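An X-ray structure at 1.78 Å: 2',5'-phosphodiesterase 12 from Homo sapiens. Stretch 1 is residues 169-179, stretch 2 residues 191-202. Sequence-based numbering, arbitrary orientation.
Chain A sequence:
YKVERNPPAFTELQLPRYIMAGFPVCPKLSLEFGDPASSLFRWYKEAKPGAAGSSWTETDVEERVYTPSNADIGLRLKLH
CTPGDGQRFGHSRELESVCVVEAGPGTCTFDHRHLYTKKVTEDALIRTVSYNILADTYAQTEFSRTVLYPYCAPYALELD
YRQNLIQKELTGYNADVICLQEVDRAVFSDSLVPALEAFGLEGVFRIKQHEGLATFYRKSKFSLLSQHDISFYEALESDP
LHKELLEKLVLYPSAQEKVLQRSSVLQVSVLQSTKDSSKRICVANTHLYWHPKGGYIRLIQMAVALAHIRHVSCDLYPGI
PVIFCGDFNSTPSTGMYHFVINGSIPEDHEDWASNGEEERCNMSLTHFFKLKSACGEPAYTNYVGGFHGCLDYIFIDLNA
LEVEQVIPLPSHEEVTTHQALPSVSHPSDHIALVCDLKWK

Stretch 1, residues 169-179: ELTGYNADVIC
Stretch 2 191-202: SLVPALEAFGLE

How do the two backbones run? Their helices lie side by side, in roughly the same direction. Stretch 1 enters in the final turn of a helix including Leu170 and Thr171, leaves helical geometry at Asn174 (phi/psi 45/53), and becomes a strand at 177-179. Stretch 2 is already helical at Ser191, kinked at Pro194, whose nitrogen carries no hydrogen; Gly200 (91/17) then turns the chain into a strand at Leu201. That turn is held by Gly200 N to Glu197 O at 3.0 Å and Leu201 N to Leu196 O at 2.9 Å, and a CB at Gly200 would jam against the preceding carbonyl. Thr171 CA lies 6.5 Å from Leu196 CA, and Asp176 CA 7.6 Å from Leu201 CA.

What fills the space between them? Apolar side chains do; no direct hydrogen bond crosses. The contact buries 392 Å², both sides summed. Leu170 (m, t) sets CD1 4.1 Å from Leu192 CD2 and CB 4.1 Å from Leu196 CD2. Leu192 and Leu196, both m, t, start sideways, yet their ends come nearer. Ile178 (m, t) sets CD1 4.1 Å from Leu196 CD2 and 3.7 Å from Leu201 CD2. Leu201 (m, chi2 93°) has CD2 3.7 Å from Ala175 O.

Why does Thr171 suit the most heavily covered position (86 Å²)? Its methyl packs on stretch 2 while OG1 is hydrogen-bonded just outside the stretches. The p rotamer of Thr171 places its CG2 3.4 Å from Phe199 CD1 and 4.1 Å from Ala195 CB, an approach the small alanine fits. Phe199 (chi1 -76°, chi2 80°) offers a ring face: Thr171 CB stands 3.6 Å from its centroid, 8° off the normal, a CH-pi contact.

Where does polarity enter? One water donates to Asn174 OD1 at 2.9 Å and, weakly, to Phe199 O at 3.4 Å, bridging the stretches.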

# COMPACT_ATOMS: atom_id res chain seq x y z
N GLU A 169 4.85 -1.85 10.58
CA GLU A 169 3.43 -1.50 10.50
C GLU A 169 2.65 -2.51 9.65
O GLU A 169 1.67 -3.07 10.12
CB GLU A 169 3.26 -0.09 9.92
CG GLU A 169 1.78 0.25 9.85
CD GLU A 169 1.50 1.69 9.49
OE1 GLU A 169 0.30 2.05 9.44
OE2 GLU A 169 2.46 2.45 9.24
N LEU A 170 3.06 -2.68 8.39
CA LEU A 170 2.34 -3.56 7.50
C LEU A 170 2.40 -4.99 7.91
O LEU A 170 1.36 -5.63 7.90
CB LEU A 170 2.87 -3.40 6.06
CG LEU A 170 2.53 -2.04 5.43
CD1 LEU A 170 3.09 -1.97 4.00
CD2 LEU A 170 0.99 -1.83 5.39
N THR A 171 3.56 -5.51 8.31
CA THR A 171 3.61 -6.92 8.72
C THR A 171 2.79 -7.17 9.98
O THR A 171 2.15 -8.22 10.09
CB THR A 171 5.04 -7.41 8.89
OG1 THR A 171 5.68 -6.65 9.93
CG2 THR A 171 5.86 -7.33 7.55
N GLY A 172 2.75 -6.17 10.86
CA GLY A 172 1.96 -6.22 12.09
C GLY A 172 0.46 -6.26 11.88
O GLY A 172 -0.26 -6.74 12.76
N TYR A 173 -0.04 -5.77 10.71
CA TYR A 173 -1.48 -5.81 10.39
C TYR A 173 -1.96 -7.21 10.06
O TYR A 173 -3.17 -7.43 10.06
CB TYR A 173 -1.86 -4.85 9.26
CG TYR A 173 -1.78 -3.39 9.65
CD1 TYR A 173 -2.15 -2.96 10.94
CD2 TYR A 173 -1.32 -2.43 8.76
CE1 TYR A 173 -2.11 -1.61 11.29
CE2 TYR A 173 -1.21 -1.09 9.12
CZ TYR A 173 -1.60 -0.68 10.39
OH TYR A 173 -1.54 0.65 10.71
N ASN A 174 -1.04 -8.17 9.75
CA ASN A 174 -1.43 -9.55 9.42
C ASN A 174 -2.61 -9.53 8.44
O ASN A 174 -3.67 -10.12 8.67
CB ASN A 174 -1.79 -10.31 10.74
CG ASN A 174 -0.55 -10.57 11.58
OD1 ASN A 174 0.44 -11.13 11.10
ND2 ASN A 174 -0.59 -10.18 12.87
N ALA A 175 -2.43 -8.78 7.35
CA ALA A 175 -3.47 -8.49 6.38
C ALA A 175 -3.50 -9.50 5.23
O ALA A 175 -2.58 -10.31 5.09
CB ALA A 175 -3.27 -7.08 5.83
N ASP A 176 -4.58 -9.45 4.45
CA ASP A 176 -4.80 -10.36 3.32
C ASP A 176 -4.65 -9.67 1.99
O ASP A 176 -4.29 -10.32 1.01
CB ASP A 176 -6.19 -11.01 3.42
CG ASP A 176 -6.37 -11.74 4.75
OD1 ASP A 176 -5.36 -12.31 5.26
OD2 ASP A 176 -7.47 -11.69 5.32
N VAL A 177 -5.06 -8.41 1.93
CA VAL A 177 -4.99 -7.57 0.73
C VAL A 177 -4.44 -6.25 1.15
O VAL A 177 -5.00 -5.60 2.05
CB VAL A 177 -6.39 -7.44 0.04
CG1 VAL A 177 -6.35 -6.43 -1.13
CG2 VAL A 177 -6.89 -8.81 -0.45
N ILE A 178 -3.33 -5.84 0.54
CA ILE A 178 -2.68 -4.57 0.91
C ILE A 178 -2.50 -3.75 -0.34
O ILE A 178 -1.82 -4.19 -1.27
CB ILE A 178 -1.33 -4.76 1.63
CG1 ILE A 178 -1.49 -5.62 2.93
CG2 ILE A 178 -0.75 -3.38 1.96
CD1 ILE A 178 -0.10 -5.97 3.57
N CYS A 179 -3.18 -2.59 -0.38
CA CYS A 179 -3.08 -1.70 -1.53
C CYS A 179 -2.32 -0.47 -1.13
O CYS A 179 -2.72 0.23 -0.20
CB CYS A 179 -4.46 -1.35 -2.08
SG CYS A 179 -5.31 -2.74 -2.86
N SER A 191 12.33 -3.33 0.03
CA SER A 191 11.75 -3.24 1.36
C SER A 191 10.42 -4.01 1.47
O SER A 191 10.28 -4.86 2.35
CB SER A 191 11.52 -1.78 1.73
OG SER A 191 10.81 -1.68 2.96
N LEU A 192 9.45 -3.69 0.62
CA LEU A 192 8.13 -4.32 0.73
C LEU A 192 8.14 -5.79 0.32
O LEU A 192 7.65 -6.62 1.07
CB LEU A 192 7.10 -3.55 -0.09
CG LEU A 192 7.03 -2.07 0.25
CD1 LEU A 192 6.17 -1.35 -0.76
CD2 LEU A 192 6.46 -1.85 1.69
N VAL A 193 8.73 -6.13 -0.84
CA VAL A 193 8.74 -7.53 -1.27
C VAL A 193 9.46 -8.41 -0.21
O VAL A 193 8.83 -9.35 0.24
CB VAL A 193 9.27 -7.72 -2.71
CG1 VAL A 193 9.69 -9.16 -2.96
CG2 VAL A 193 8.20 -7.30 -3.72
N PRO A 194 10.67 -8.10 0.29
CA PRO A 194 11.29 -8.99 1.31
C PRO A 194 10.48 -9.09 2.60
O PRO A 194 10.35 -10.19 3.14
CB PRO A 194 12.66 -8.34 1.55
CG PRO A 194 12.95 -7.59 0.27
CD PRO A 194 11.61 -7.02 -0.09
N ALA A 195 9.94 -7.97 3.11
CA ALA A 195 9.18 -8.04 4.35
C ALA A 195 7.88 -8.80 4.17
O ALA A 195 7.55 -9.70 4.95
CB ALA A 195 8.88 -6.63 4.86
N LEU A 196 7.12 -8.43 3.16
CA LEU A 196 5.79 -9.02 3.01
C LEU A 196 5.85 -10.46 2.52
O LEU A 196 5.02 -11.27 2.95
CB LEU A 196 4.91 -8.12 2.12
CG LEU A 196 4.62 -6.73 2.72
CD1 LEU A 196 3.73 -5.91 1.79
CD2 LEU A 196 3.86 -6.83 4.07
N GLU A 197 6.85 -10.81 1.70
CA GLU A 197 6.90 -12.23 1.34
C GLU A 197 7.25 -13.12 2.56
O GLU A 197 6.73 -14.23 2.68
CB GLU A 197 7.81 -12.51 0.13
CG GLU A 197 9.30 -12.50 0.33
CD GLU A 197 10.05 -12.83 -0.96
OE1 GLU A 197 11.29 -13.01 -0.87
OE2 GLU A 197 9.42 -12.98 -2.03
N ALA A 198 8.07 -12.61 3.50
CA ALA A 198 8.43 -13.34 4.73
C ALA A 198 7.19 -13.63 5.59
O ALA A 198 7.15 -14.63 6.34
CB ALA A 198 9.43 -12.53 5.52
N PHE A 199 6.17 -12.77 5.47
CA PHE A 199 4.93 -12.91 6.22
C PHE A 199 3.80 -13.53 5.37
O PHE A 199 2.66 -13.52 5.80
CB PHE A 199 4.51 -11.54 6.82
CG PHE A 199 5.34 -11.17 8.04
CD1 PHE A 199 6.62 -10.63 7.89
CD2 PHE A 199 4.86 -11.41 9.32
CE1 PHE A 199 7.39 -10.29 9.01
CE2 PHE A 199 5.63 -11.08 10.44
CZ PHE A 199 6.89 -10.51 10.28
N GLY A 200 4.13 -14.08 4.20
CA GLY A 200 3.18 -14.83 3.38
C GLY A 200 2.38 -14.08 2.32
O GLY A 200 1.40 -14.62 1.82
N LEU A 201 2.82 -12.88 1.93
CA LEU A 201 2.13 -12.11 0.88
C LEU A 201 3.02 -11.96 -0.35
O LEU A 201 4.23 -11.84 -0.23
CB LEU A 201 1.70 -10.72 1.37
CG LEU A 201 0.66 -10.69 2.51
CD1 LEU A 201 1.35 -10.61 3.86
CD2 LEU A 201 -0.22 -9.47 2.39
N GLU A 202 2.40 -11.93 -1.50
CA GLU A 202 3.06 -11.73 -2.79
C GLU A 202 2.53 -10.45 -3.39
O GLU A 202 1.39 -10.08 -3.12
CB GLU A 202 2.76 -12.93 -3.69
CG GLU A 202 3.51 -13.02 -4.99
CD GLU A 202 3.43 -14.43 -5.56
OE1 GLU A 202 2.45 -14.72 -6.28
OE2 GLU A 202 4.29 -15.27 -5.20
O HOH W 1 1.14 -12.36 8.61